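Local coordinates for AclR protein (Streptomyces galilaeus, PDB 2GEY), which is a putative hydroxylase of the SnoaL-like family, thought to act in the biosynthesis of aromatic polyketide antibiotics, at the interface of chains A and B. Sequence-based numbering; all coordinates share one arbitrary frame. Chains: chain A/B, AclR protein.

Contact 1: the interface of chains A and B. Residues chain A 7, 68-71, 74-76, 106; chain B 69-71, 74, 76.
In this alpha+beta barrel of the SnoaL-like family, the ends of strands 62-71 and 74-84 of one chain meet the same hairpin of its mate about a two-fold axis. The two methionines meet tip to tip: A:Met69 CG lies 3.6 Å from the sulfur B:Met69 SD. Each side chain runs with CG anti to the backbone N and bends at chi3 (-52° in A:Met69, -59° in B:Met69), which tucks the methyl A:Met69 CE against B:Ala76 CB and B:Arg74 CB, and B:Met69 CE against A:Ala76 and A:Arg74; flexible, unbranched methionine can follow such a surface. A:Glu71 and B:Glu71 slide past the opposite methionine, CB against its CG, and grip the partner backbone. A:Ala70 N donates to the carboxylate oxygen B:Glu71 OE1 at 2.9 Å, from well above the carboxylate plane (57° out), and B:Ala70 N repeats this with A:Glu71 OE1. The other oxygen, B:Glu71 OE2, takes a salt bridge from the ammonium A:Lys7 NZ at 2.8 Å, the long lysine reaching across from helix 3-18. B:Arg74 NH1 gives its in-plane N-H to the carbonyl A:Ile68 O at 3.1 Å. Within chain A, A:Arg74 NH1 bonds A:Glu106 OE2 at 3.0 Å, holding the guanidinium. A water links A:Ala70 O and B:Ala70 O.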
# COMPACT_ATOMS: atom_id res chain seq x y z
N LYS A 7 5.00 16.28 12.51
CA LYS A 7 4.74 16.39 11.06
C LYS A 7 5.81 17.23 10.37
O LYS A 7 6.37 16.83 9.34
CB LYS A 7 3.35 16.96 10.79
CG LYS A 7 2.25 15.96 11.12
CD LYS A 7 0.88 16.38 10.60
CE LYS A 7 0.28 17.54 11.38
NZ LYS A 7 -1.18 17.70 11.05
N ILE A 68 -0.58 13.39 4.90
CA ILE A 68 0.18 13.27 6.14
C ILE A 68 -0.83 13.27 7.30
O ILE A 68 -1.84 13.96 7.25
CB ILE A 68 1.28 14.37 6.26
CG1 ILE A 68 2.10 14.16 7.52
CG2 ILE A 68 0.69 15.80 6.21
CD1 ILE A 68 3.42 14.92 7.51
N MET A 69 -0.57 12.42 8.28
CA MET A 69 -1.47 12.25 9.40
C MET A 69 -0.63 12.05 10.64
O MET A 69 0.45 11.48 10.55
CB MET A 69 -2.34 11.02 9.15
CG MET A 69 -3.41 10.78 10.16
SD MET A 69 -4.38 9.30 9.76
CE MET A 69 -4.81 9.66 8.05
N ALA A 70 -1.12 12.53 11.77
CA ALA A 70 -0.43 12.36 13.04
C ALA A 70 -1.42 12.07 14.16
O ALA A 70 -2.51 12.65 14.19
CB ALA A 70 0.38 13.59 13.37
N GLU A 71 -1.02 11.18 15.06
CA GLU A 71 -1.78 10.88 16.27
C GLU A 71 -0.81 10.37 17.31
O GLU A 71 0.12 9.62 16.99
CB GLU A 71 -2.87 9.84 16.00
CG GLU A 71 -3.92 9.73 17.12
CD GLU A 71 -5.04 8.72 16.84
OE1 GLU A 71 -4.86 7.86 15.97
OE2 GLU A 71 -6.11 8.79 17.50
N ARG A 74 3.02 9.26 16.73
CA ARG A 74 3.23 8.74 15.40
C ARG A 74 2.84 9.71 14.29
O ARG A 74 1.98 10.58 14.48
CB ARG A 74 2.44 7.44 15.23
CG ARG A 74 2.97 6.29 16.07
CD ARG A 74 2.16 5.02 15.86
NE ARG A 74 0.84 5.12 16.47
CZ ARG A 74 -0.33 4.92 15.86
NH1 ARG A 74 -0.42 4.59 14.58
NH2 ARG A 74 -1.45 5.05 16.55
N VAL A 75 3.48 9.54 13.14
CA VAL A 75 3.14 10.26 11.92
C VAL A 75 3.16 9.25 10.77
O VAL A 75 4.01 8.35 10.76
CB VAL A 75 4.16 11.38 11.62
CG1 VAL A 75 3.75 12.16 10.36
CG2 VAL A 75 4.31 12.32 12.82
N ALA A 76 2.22 9.38 9.84
CA ALA A 76 2.18 8.55 8.63
C ALA A 76 2.07 9.43 7.39
O ALA A 76 1.29 10.40 7.37
CB ALA A 76 1.00 7.58 8.68
N GLU A 106 5.42 5.10 8.19
CA GLU A 106 4.90 5.41 9.51
C GLU A 106 6.08 5.52 10.45
O GLU A 106 6.96 4.65 10.44
CB GLU A 106 3.90 4.34 9.97
CG GLU A 106 3.22 4.63 11.29
CD GLU A 106 2.25 3.55 11.72
OE1 GLU A 106 1.91 2.65 10.90
OE2 GLU A 106 1.80 3.60 12.89
N MET B 69 -4.66 5.02 12.79
CA MET B 69 -4.37 6.40 13.08
C MET B 69 -5.54 7.22 12.59
O MET B 69 -6.17 6.87 11.59
CB MET B 69 -3.08 6.83 12.38
CG MET B 69 -2.61 8.19 12.75
SD MET B 69 -1.07 8.63 11.91
CE MET B 69 -0.01 7.31 12.48
N ALA B 70 -5.83 8.30 13.29
CA ALA B 70 -6.88 9.21 12.86
C ALA B 70 -6.49 10.65 13.12
O ALA B 70 -5.82 10.95 14.12
CB ALA B 70 -8.15 8.89 13.58
N GLU B 71 -6.88 11.53 12.20
CA GLU B 71 -6.70 12.98 12.35
C GLU B 71 -7.78 13.65 11.50
O GLU B 71 -8.11 13.15 10.42
CB GLU B 71 -5.31 13.43 11.90
CG GLU B 71 -4.98 14.88 12.28
CD GLU B 71 -3.55 15.29 11.97
OE1 GLU B 71 -2.92 14.67 11.11
OE2 GLU B 71 -3.05 16.24 12.61
N ARG B 74 -10.16 11.88 8.74
CA ARG B 74 -9.54 10.73 8.12
C ARG B 74 -9.09 9.67 9.12
O ARG B 74 -8.77 9.97 10.28
CB ARG B 74 -8.35 11.16 7.27
CG ARG B 74 -8.74 12.01 6.08
CD ARG B 74 -7.54 12.49 5.31
NE ARG B 74 -6.78 13.49 6.07
CZ ARG B 74 -5.50 13.40 6.42
NH1 ARG B 74 -4.94 14.38 7.12
NH2 ARG B 74 -4.76 12.35 6.08
N ALA B 76 -6.47 6.04 8.94
CA ALA B 76 -5.58 5.18 8.16
C ALA B 76 -5.29 3.91 8.95
O ALA B 76 -5.06 3.96 10.16
CB ALA B 76 -4.28 5.90 7.82
O HOH W 1 -4.78 13.05 15.57
O HOH W 2 -2.73 16.28 8.74

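Contact 2: the interface of chains A and B. Residues chain A 78, 102-104, 120-122; chain B 102-104, 120-122.
Valine meets valine where the sheets of two SnoaL-like barrels face one another, through strands 98-110 and 113-122 of each chain. A:Val104 and B:Val104 point tip to tip, with A:Val104 CB 3.8 Å from the methyl B:Val104 CG2. A:Val120 and B:Val120 cross these obliquely: A:Val104 CG2 sits 3.8 Å from B:Val120 CG2, and the twin contact joins A:Val120 CG2 to B:Val104 CG2. All four valines hold CG1 anti to the backbone N (chi1 173° in A:Val104), so CG2 lies beside that N and serves the valine-to-valine contacts. The other branch of A:Val120 lies along main chain, A:Val120 CG1 coming 4.0 Å from B:Leu103 CA. Short, beta-branched residues suit this place, since they bring the strands close with few rotatable bonds. Farther along strand 113-122, A:Asn122 CB lies 3.2 Å from the carbonyl B:Ile121 O, a van der Waals approach. Its amide oxygen A:Asn122 OD1 reaches that carbonyl through a water, 2.9 Å from OD1 and 3.2 Å from B:Ile121 O. Next to the valines, the aliphatic part of A:Arg78, bent at chi3 (51°), lays A:Arg78 CD 3.8 Å from B:Val120 CG2, extending the apolar cover. The backbones of B:His102 and B:Leu103 flank A:Val120 CG1.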
# COMPACT_ATOMS: atom_id res chain seq x y z
N ARG A 78 1.66 9.27 3.15
CA ARG A 78 1.41 8.57 1.90
C ARG A 78 2.13 9.35 0.81
O ARG A 78 1.85 10.54 0.59
CB ARG A 78 -0.09 8.47 1.62
CG ARG A 78 -0.41 7.72 0.33
CD ARG A 78 -1.87 7.29 0.25
NE ARG A 78 -2.79 8.41 0.49
CZ ARG A 78 -3.18 9.28 -0.42
NH1 ARG A 78 -2.77 9.20 -1.67
NH2 ARG A 78 -4.01 10.25 -0.09
N HIS A 102 4.75 3.96 -5.05
CA HIS A 102 3.91 4.53 -4.00
C HIS A 102 4.23 3.84 -2.71
O HIS A 102 4.53 2.65 -2.69
CB HIS A 102 2.43 4.34 -4.35
CG HIS A 102 2.09 4.80 -5.73
ND1 HIS A 102 1.75 6.10 -6.02
CD2 HIS A 102 2.09 4.14 -6.92
CE1 HIS A 102 1.54 6.22 -7.32
NE2 HIS A 102 1.73 5.04 -7.88
N LEU A 103 4.20 4.58 -1.61
CA LEU A 103 4.48 3.99 -0.32
C LEU A 103 3.79 4.76 0.80
O LEU A 103 3.39 5.90 0.61
CB LEU A 103 5.99 3.96 -0.08
CG LEU A 103 6.70 5.31 -0.19
CD1 LEU A 103 6.89 5.93 1.17
CD2 LEU A 103 8.04 5.18 -0.90
N VAL A 104 3.66 4.10 1.94
CA VAL A 104 3.27 4.76 3.17
C VAL A 104 4.40 4.51 4.16
O VAL A 104 4.85 3.38 4.34
CB VAL A 104 1.92 4.25 3.73
CG1 VAL A 104 1.65 4.86 5.12
CG2 VAL A 104 0.80 4.59 2.77
N VAL A 120 5.14 0.46 3.98
CA VAL A 120 4.39 -0.40 3.07
C VAL A 120 4.64 0.18 1.70
O VAL A 120 4.22 1.31 1.40
CB VAL A 120 2.88 -0.42 3.39
CG1 VAL A 120 2.12 -1.21 2.34
CG2 VAL A 120 2.64 -1.00 4.78
N ILE A 121 5.36 -0.56 0.87
CA ILE A 121 5.81 -0.06 -0.41
C ILE A 121 5.18 -0.85 -1.55
O ILE A 121 5.32 -2.07 -1.62
CB ILE A 121 7.34 -0.11 -0.54
CG1 ILE A 121 8.00 0.62 0.64
CG2 ILE A 121 7.78 0.49 -1.88
CD1 ILE A 121 9.48 0.44 0.72
N ASN A 122 4.48 -0.13 -2.42
CA ASN A 122 3.93 -0.68 -3.64
C ASN A 122 4.84 -0.35 -4.81
O ASN A 122 4.77 0.76 -5.36
CB ASN A 122 2.53 -0.12 -3.93
CG ASN A 122 2.00 -0.55 -5.27
OD1 ASN A 122 2.41 -1.58 -5.79
ND2 ASN A 122 1.11 0.24 -5.86
N HIS B 102 0.38 -6.92 2.32
CA HIS B 102 0.29 -5.80 3.23
C HIS B 102 -0.29 -4.60 2.51
O HIS B 102 -0.09 -4.41 1.31
CB HIS B 102 1.69 -5.47 3.78
CG HIS B 102 2.45 -6.68 4.24
ND1 HIS B 102 2.37 -7.17 5.53
CD2 HIS B 102 3.27 -7.52 3.57
CE1 HIS B 102 3.12 -8.25 5.63
NE2 HIS B 102 3.68 -8.48 4.46
N LEU B 103 -1.03 -3.78 3.24
CA LEU B 103 -1.58 -2.56 2.67
C LEU B 103 -1.87 -1.51 3.73
O LEU B 103 -1.92 -1.81 4.93
CB LEU B 103 -2.86 -2.86 1.87
CG LEU B 103 -4.14 -3.25 2.61
CD1 LEU B 103 -5.37 -2.69 1.89
CD2 LEU B 103 -4.28 -4.76 2.77
N VAL B 104 -2.04 -0.28 3.26
CA VAL B 104 -2.54 0.79 4.08
C VAL B 104 -3.79 1.30 3.38
O VAL B 104 -3.75 1.60 2.19
CB VAL B 104 -1.54 1.95 4.23
CG1 VAL B 104 -2.19 3.11 5.01
CG2 VAL B 104 -0.30 1.47 4.92
N VAL B 120 -2.73 1.83 -0.63
CA VAL B 120 -1.39 1.55 -1.09
C VAL B 120 -1.18 0.08 -0.74
O VAL B 120 -1.14 -0.28 0.43
CB VAL B 120 -0.34 2.42 -0.36
CG1 VAL B 120 1.06 1.94 -0.67
CG2 VAL B 120 -0.53 3.89 -0.75
N ILE B 121 -1.08 -0.76 -1.76
CA ILE B 121 -1.06 -2.20 -1.56
C ILE B 121 0.26 -2.79 -2.02
O ILE B 121 0.67 -2.61 -3.18
CB ILE B 121 -2.21 -2.89 -2.32
CG1 ILE B 121 -3.55 -2.28 -1.92
CG2 ILE B 121 -2.22 -4.38 -2.03
CD1 ILE B 121 -4.70 -2.79 -2.75
N ASN B 122 0.91 -3.50 -1.10
CA ASN B 122 2.13 -4.22 -1.40
C ASN B 122 1.83 -5.71 -1.57
O ASN B 122 1.71 -6.43 -0.58
CB ASN B 122 3.16 -4.05 -0.28
CG ASN B 122 4.37 -4.96 -0.47
OD1 ASN B 122 4.68 -5.37 -1.59
ND2 ASN B 122 5.05 -5.30 0.62
O HOH W 3 2.54 -4.42 -5.05

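Contact 3: the interface of chains A and B. Residues chain A 39, 74, 106, 118, 120; chain B 66-67, 78.
B:Arg78 leaves strand 74-84 with CG anti to the backbone N and turns at chi3 (54°), swinging its guanidinium across to the partner barrel of this SnoaL-like pair; A:Glu106, extended beyond CG and with CG likewise anti to its backbone N, crosses it obliquely. The carboxylate oxygen A:Glu106 OE1 accepts from B:Ser67 OG and B:Arg78 NE. B:Ser67 OG, in the crowded position between its backbone N and carbonyl carbon, donates to the syn lone pair of A:Glu106 OE1 at 2.7 Å. B:Arg78 NE approaches A:Glu106 OE1 from above the carboxylate plane, forming a nearly straight salt-bridging bond of 3.0 Å (168° at the hydrogen). Serine is short enough to fit beside this ion pair. The guanidinium also lies almost parallel to the indole of A:Trp118, their planes 19° apart, with B:Arg78 NH2 over one face, 3.3 Å from the centroid of the five-membered ring. With this cation-pi contact on one face, the guanidinium edge is left to bond in its own plane: NE to the glutamate, NH1 and NH2 to waters. One water joins B:Arg78 NH2 to A:Glu106 OE2; the other spans B:Arg78 NH1, at 3.1 Å, and the carboxylate A:Asp39 OD1, at 2.8 Å. The arginine methylenes rest against A:Val120. Beyond, A:Asp39 OD2 and B:Lys66 NZ stand 4.3 Å apart, an attraction likely to be weaker. The surrounding cations would be expected to favour ionised A:Glu106.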
# COMPACT_ATOMS: atom_id res chain seq x y z
N ASP A 39 6.31 -6.76 8.07
CA ASP A 39 6.24 -7.33 9.42
C ASP A 39 7.51 -8.03 9.89
O ASP A 39 7.48 -8.79 10.86
CB ASP A 39 5.02 -8.26 9.57
CG ASP A 39 3.70 -7.53 9.31
OD1 ASP A 39 3.66 -6.29 9.45
OD2 ASP A 39 2.71 -8.20 8.96
N ARG A 74 3.02 9.26 16.73
CA ARG A 74 3.23 8.74 15.40
C ARG A 74 2.84 9.71 14.29
O ARG A 74 1.98 10.58 14.48
CB ARG A 74 2.44 7.44 15.23
CG ARG A 74 2.97 6.29 16.07
CD ARG A 74 2.16 5.02 15.86
NE ARG A 74 0.84 5.12 16.47
CZ ARG A 74 -0.33 4.92 15.86
NH1 ARG A 74 -0.42 4.59 14.58
NH2 ARG A 74 -1.45 5.05 16.55
N GLU A 106 5.42 5.10 8.19
CA GLU A 106 4.90 5.41 9.51
C GLU A 106 6.08 5.52 10.45
O GLU A 106 6.96 4.65 10.44
CB GLU A 106 3.90 4.34 9.97
CG GLU A 106 3.22 4.63 11.29
CD GLU A 106 2.25 3.55 11.72
OE1 GLU A 106 1.91 2.65 10.90
OE2 GLU A 106 1.80 3.60 12.89
N TRP A 118 8.00 2.03 10.07
CA TRP A 118 7.33 0.99 9.31
C TRP A 118 7.05 1.49 7.89
O TRP A 118 6.65 2.65 7.72
CB TRP A 118 5.98 0.62 9.93
CG TRP A 118 5.99 0.17 11.35
CD1 TRP A 118 6.01 -1.11 11.80
CD2 TRP A 118 5.93 1.00 12.52
NE1 TRP A 118 5.97 -1.14 13.17
CE2 TRP A 118 5.92 0.14 13.64
CE3 TRP A 118 5.86 2.39 12.72
CZ2 TRP A 118 5.87 0.62 14.95
CZ3 TRP A 118 5.81 2.86 14.03
CH2 TRP A 118 5.82 1.99 15.13
N VAL A 120 5.14 0.46 3.98
CA VAL A 120 4.39 -0.40 3.07
C VAL A 120 4.64 0.18 1.70
O VAL A 120 4.22 1.31 1.40
CB VAL A 120 2.88 -0.42 3.39
CG1 VAL A 120 2.12 -1.21 2.34
CG2 VAL A 120 2.64 -1.00 4.78
N LYS B 66 -2.37 -3.75 12.05
CA LYS B 66 -1.09 -3.53 12.70
C LYS B 66 -1.02 -2.16 13.35
O LYS B 66 -0.37 -1.98 14.38
CB LYS B 66 0.05 -3.65 11.69
CG LYS B 66 0.09 -4.98 10.92
CD LYS B 66 0.23 -6.17 11.84
CE LYS B 66 1.58 -6.23 12.51
NZ LYS B 66 1.78 -7.59 13.11
N SER B 67 -1.69 -1.19 12.74
CA SER B 67 -1.76 0.15 13.30
C SER B 67 -2.98 0.88 12.75
O SER B 67 -3.45 0.60 11.66
CB SER B 67 -0.48 0.95 13.02
OG SER B 67 -0.45 1.50 11.71
N ARG B 78 -2.97 0.30 8.75
CA ARG B 78 -1.92 -0.55 8.18
C ARG B 78 -2.32 -1.98 8.51
O ARG B 78 -2.44 -2.33 9.69
CB ARG B 78 -0.55 -0.22 8.78
CG ARG B 78 0.59 -1.10 8.25
CD ARG B 78 1.97 -0.47 8.47
NE ARG B 78 2.17 -0.13 9.88
CZ ARG B 78 2.60 -0.97 10.82
NH1 ARG B 78 2.90 -2.23 10.54
NH2 ARG B 78 2.73 -0.54 12.06
O HOH W 4 3.19 -3.94 7.99
O HOH W 5 2.45 1.55 14.14

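All three contacts belong to one two-fold symmetric interface between the barrels, and the swap of chains gives each a twin. The C-alpha centres of contact 1 and contact 2 are about 15 Å apart; contact 3 lies about 11 Å from contact 1 and about 10 Å from contact 2. Contact 3 shares A:Arg74 and A:Glu106 with contact 1 and A:Val120 with contact 2, so it ties the methionine end to the valine patch. Strands 74-84 and 98-110 contribute to every contact. This mix of apolar and charged contacts is consistent with a dimer, though the coordinates alone do not prove one in solution.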